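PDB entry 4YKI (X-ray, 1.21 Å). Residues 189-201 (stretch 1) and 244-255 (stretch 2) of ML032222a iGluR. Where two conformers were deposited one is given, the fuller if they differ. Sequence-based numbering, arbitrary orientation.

Stretch 1, residues 189-201: GPVLAHNLISDCD
Stretch 2, residues 244-255: LWEKWSSGNSVC

Two segments of one chain, at least 53 residues apart in sequence wherever they touch, meet along a modest contact that buries 533 Å² in total. Both begin as helix and finish as loop. Stretch 1 is helical from G189 to N195, leaves helical angles at L196 (-112/18), and folds into a type I turn from L196 to D199, closed by D199 N to L196 O at 3.0 Å. Stretch 2 ends its helix at W248; S249 (-78/153) and S250 (-74/146) then run extended. The two segments advance in the same order: H194 lies opposite S250 (CA to CA 5.4 Å), S198 opposite S253 (5.6 Å), and C200 opposite C255 (5.2 Å).

The covalent tie lies at the last of these pairs. C200 SG and C255 SG are bonded at 2.0 Å with chi3 of -86°, close to the relaxed right angle of a disulfide. Both CB atoms point toward the partner stretch, and both cysteines use the m rotamer, at -54° and -41°. The sulfur of C255 also packs 3.6 Å from I197 O, so the bridge sits against the turn.

The hydrogen bonds concentrate on a single pair. S250 N donates to H194 ND1 at 2.9 Å, with an N-H...acceptor angle of 136°, and S250 OG donates to H194 O, also at 2.9 Å. The first requires ND1 to be an unprotonated acceptor; S250 N lies at the ring edge, near its plane, where the lone pair is directed. H194 reaches this position with chi1 t (176°) and chi2 75°: its CB points sideways, but the ring end comes nearer. S250, with chi1 p (55°) and CB toward stretch 1, turns its hydroxyl to the carbonyl of H194, which its i+4 amide, S198 N, leaves free at 5.7 Å from H194 O. One serine thus engages both side chain and backbone of one histidine. A water adds a further link, donating to S250 O at 2.9 Å and, weakly, to A193 O at 3.1 Å.

Within stretch 2, S249 OG (chi1 p) bonds W245 O at 2.7 Å and S249 N bonds the same oxygen at 2.9 Å, fastening the helix end just before the paired serine. N195 ND2 does similar work in stretch 1, reaching V191 O at 2.9 Å.

Van der Waals packing completes the contact. I197 points toward stretch 2 with chi1 t and chi2 p; its CG2 lies 3.3 Å from S250 OG, while CD1 extends to N252 O at 3.4 Å and S253 CB at 4.0 Å. It covers the stretch of backbone between the H194–S250 pair and the disulfide. Nearer the start, P190 and W245 form an apolar side-chain pair, P190 CB meeting W245 CH2 at 4.0 Å. W245, at chi1 t and chi2 -112°, brings its ring end closer and presents an edge to P190 O, 3.9 Å from CH2.

The rule to read is economical: a serine bonded through both its N and its OG marks the register near the helix ends, an isoleucine fills the middle, and a disulfide fixes the far end.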

# COMPACT_ATOMS: atom_id res chain seq x y z
N GLY B 189 -0.34 14.38 1.62
CA GLY B 189 -1.05 14.62 0.39
C GLY B 189 -2.57 14.54 0.47
O GLY B 189 -3.26 15.47 0.08
N PRO B 190 -3.13 13.42 0.93
CA PRO B 190 -4.59 13.29 0.86
C PRO B 190 -5.32 14.26 1.79
O PRO B 190 -6.40 14.77 1.47
CB PRO B 190 -4.82 11.83 1.29
CG PRO B 190 -3.52 11.14 0.93
CD PRO B 190 -2.47 12.14 1.24
N VAL B 191 -4.73 14.55 2.94
CA VAL B 191 -5.30 15.47 3.91
C VAL B 191 -5.32 16.88 3.33
O VAL B 191 -6.32 17.60 3.44
CB VAL B 191 -4.50 15.42 5.24
CG1 VAL B 191 -4.95 16.49 6.21
CG2 VAL B 191 -4.64 14.03 5.87
N LEU B 192 -4.23 17.29 2.72
CA LEU B 192 -4.16 18.61 2.13
C LEU B 192 -5.07 18.70 0.92
O LEU B 192 -5.74 19.73 0.73
CB LEU B 192 -2.72 18.97 1.77
CG LEU B 192 -1.79 19.08 2.97
CD1 LEU B 192 -0.39 19.51 2.55
CD2 LEU B 192 -2.33 20.01 4.01
N ALA B 193 -5.12 17.66 0.10
CA ALA B 193 -5.97 17.67 -1.10
C ALA B 193 -7.42 17.93 -0.72
O ALA B 193 -8.11 18.76 -1.33
CB ALA B 193 -5.84 16.37 -1.87
N HIS B 194 -7.89 17.24 0.30
CA HIS B 194 -9.26 17.39 0.71
C HIS B 194 -9.55 18.75 1.33
O HIS B 194 -10.53 19.43 0.97
CB HIS B 194 -9.66 16.31 1.70
CG HIS B 194 -11.04 16.50 2.21
ND1 HIS B 194 -12.15 16.21 1.45
CD2 HIS B 194 -11.49 17.07 3.35
CE1 HIS B 194 -13.23 16.53 2.13
NE2 HIS B 194 -12.87 17.06 3.29
N ASN B 195 -8.71 19.13 2.28
CA ASN B 195 -8.98 20.27 3.13
C ASN B 195 -8.69 21.63 2.50
O ASN B 195 -9.22 22.63 2.97
CB ASN B 195 -8.27 20.11 4.47
CG ASN B 195 -8.92 19.06 5.34
OD1 ASN B 195 -10.00 19.31 5.87
ND2 ASN B 195 -8.33 17.90 5.45
N LEU B 196 -7.88 21.66 1.45
CA LEU B 196 -7.49 22.94 0.83
C LEU B 196 -8.07 23.09 -0.57
O LEU B 196 -7.64 23.95 -1.34
CB LEU B 196 -5.96 23.04 0.81
CG LEU B 196 -5.31 23.02 2.19
CD1 LEU B 196 -3.81 23.01 2.07
CD2 LEU B 196 -5.75 24.17 3.05
N ILE B 197 -9.10 22.29 -0.88
CA ILE B 197 -9.69 22.27 -2.22
C ILE B 197 -10.18 23.62 -2.72
O ILE B 197 -10.09 23.91 -3.92
CB ILE B 197 -10.84 21.21 -2.30
CG1 ILE B 197 -11.26 20.97 -3.76
CG2 ILE B 197 -12.01 21.60 -1.41
CD1 ILE B 197 -10.18 20.37 -4.63
N SER B 198 -10.68 24.45 -1.80
CA SER B 198 -11.24 25.77 -2.13
C SER B 198 -10.32 26.93 -1.72
O SER B 198 -10.75 28.10 -1.67
CB SER B 198 -12.60 25.95 -1.44
OG SER B 198 -12.45 26.07 -0.04
N ASP B 199 -9.06 26.61 -1.43
CA ASP B 199 -8.04 27.63 -1.17
C ASP B 199 -7.30 27.92 -2.46
O ASP B 199 -6.24 27.36 -2.74
CB ASP B 199 -7.09 27.19 -0.06
CG ASP B 199 -7.77 27.16 1.28
OD1 ASP B 199 -8.39 26.13 1.63
OD2 ASP B 199 -7.71 28.17 2.00
N CYS B 200 -7.86 28.82 -3.25
CA CYS B 200 -7.34 29.07 -4.58
C CYS B 200 -6.03 29.84 -4.57
O CYS B 200 -5.36 29.94 -5.60
CB CYS B 200 -8.38 29.82 -5.42
SG CYS B 200 -10.01 29.03 -5.49
N ASP B 201 -5.66 30.39 -3.42
CA ASP B 201 -4.42 31.13 -3.26
C ASP B 201 -3.36 30.28 -2.53
O ASP B 201 -2.38 30.81 -2.02
CB ASP B 201 -4.68 32.45 -2.51
CG ASP B 201 -5.37 32.25 -1.16
OD1 ASP B 201 -5.70 31.09 -0.82
OD2 ASP B 201 -5.59 33.25 -0.43
N LEU B 244 -15.56 4.69 -0.96
CA LEU B 244 -15.61 5.60 0.19
C LEU B 244 -14.80 6.86 -0.02
O LEU B 244 -15.22 7.93 0.43
CB LEU B 244 -15.13 4.90 1.45
CG LEU B 244 -16.03 3.79 1.99
CD1 LEU B 244 -15.38 3.20 3.24
CD2 LEU B 244 -17.46 4.25 2.28
N TRP B 245 -13.64 6.77 -0.66
CA TRP B 245 -12.87 7.97 -0.93
C TRP B 245 -13.67 8.91 -1.86
O TRP B 245 -13.71 10.12 -1.66
CB TRP B 245 -11.51 7.64 -1.54
CG TRP B 245 -10.69 8.85 -1.83
CD1 TRP B 245 -10.36 9.32 -3.05
CD2 TRP B 245 -10.10 9.75 -0.88
NE1 TRP B 245 -9.59 10.44 -2.93
CE2 TRP B 245 -9.43 10.74 -1.61
CE3 TRP B 245 -10.08 9.82 0.53
CZ2 TRP B 245 -8.75 11.78 -1.00
CZ3 TRP B 245 -9.40 10.87 1.13
CH2 TRP B 245 -8.74 11.82 0.36
N GLU B 246 -14.31 8.35 -2.87
CA GLU B 246 -15.17 9.15 -3.75
C GLU B 246 -16.32 9.80 -2.98
O GLU B 246 -16.66 10.96 -3.21
CB GLU B 246 -15.70 8.28 -4.90
CG GLU B 246 -16.72 8.96 -5.80
CD GLU B 246 -16.11 10.01 -6.71
OE1 GLU B 246 -14.86 10.14 -6.74
OE2 GLU B 246 -16.88 10.70 -7.41
N LYS B 247 -16.95 9.04 -2.08
CA LYS B 247 -18.04 9.56 -1.27
C LYS B 247 -17.62 10.74 -0.41
O LYS B 247 -18.33 11.75 -0.34
CB LYS B 247 -18.56 8.46 -0.34
CG LYS B 247 -19.61 8.93 0.67
CD LYS B 247 -20.11 7.77 1.51
CE LYS B 247 -21.01 8.25 2.64
NZ LYS B 247 -21.43 7.11 3.52
N TRP B 248 -16.47 10.63 0.24
CA TRP B 248 -16.10 11.55 1.30
C TRP B 248 -15.14 12.67 0.90
O TRP B 248 -15.15 13.74 1.52
CB TRP B 248 -15.48 10.79 2.48
CG TRP B 248 -16.48 10.02 3.23
CD1 TRP B 248 -16.69 8.67 3.19
CD2 TRP B 248 -17.42 10.55 4.16
NE1 TRP B 248 -17.73 8.34 4.03
CE2 TRP B 248 -18.19 9.48 4.64
CE3 TRP B 248 -17.70 11.84 4.62
CZ2 TRP B 248 -19.22 9.66 5.57
CZ3 TRP B 248 -18.71 12.02 5.53
CH2 TRP B 248 -19.47 10.94 5.99
N SER B 249 -14.27 12.44 -0.08
CA SER B 249 -13.30 13.48 -0.40
C SER B 249 -13.99 14.57 -1.23
O SER B 249 -14.96 14.32 -1.94
CB SER B 249 -12.08 12.91 -1.10
OG SER B 249 -12.43 12.38 -2.36
N SER B 250 -13.46 15.78 -1.13
CA SER B 250 -14.06 16.94 -1.78
C SER B 250 -13.80 16.90 -3.28
O SER B 250 -12.76 16.42 -3.73
CB SER B 250 -13.50 18.23 -1.16
OG SER B 250 -12.08 18.27 -1.22
N GLY B 251 -14.78 17.40 -4.04
CA GLY B 251 -14.71 17.40 -5.48
C GLY B 251 -14.87 18.82 -5.98
O GLY B 251 -14.97 19.75 -5.18
N ASN B 252 -14.90 18.97 -7.30
CA ASN B 252 -14.90 20.29 -7.91
C ASN B 252 -13.70 21.08 -7.40
O ASN B 252 -12.72 20.51 -6.90
CB ASN B 252 -16.19 21.06 -7.58
CG ASN B 252 -17.41 20.46 -8.22
OD1 ASN B 252 -17.47 19.26 -8.50
ND2 ASN B 252 -18.42 21.30 -8.46
N SER B 253 -13.78 22.38 -7.58
CA SER B 253 -12.97 23.36 -6.89
C SER B 253 -13.47 24.66 -7.49
O SER B 253 -13.46 24.83 -8.71
CB SER B 253 -11.47 23.19 -7.15
OG SER B 253 -11.15 23.37 -8.52
N VAL B 254 -13.95 25.56 -6.64
CA VAL B 254 -14.36 26.88 -7.09
C VAL B 254 -13.22 27.53 -7.88
O VAL B 254 -13.44 28.34 -8.77
CB VAL B 254 -14.76 27.77 -5.89
CG1 VAL B 254 -15.05 29.21 -6.34
CG2 VAL B 254 -15.97 27.19 -5.18
N CYS B 255 -11.99 27.12 -7.56
CA CYS B 255 -10.79 27.64 -8.22
C CYS B 255 -10.77 27.29 -9.71
O CYS B 255 -10.76 26.12 -10.08
CB CYS B 255 -9.55 27.08 -7.53
SG CYS B 255 -9.69 27.05 -5.72
O HOH W 1 -10.00 17.01 -3.02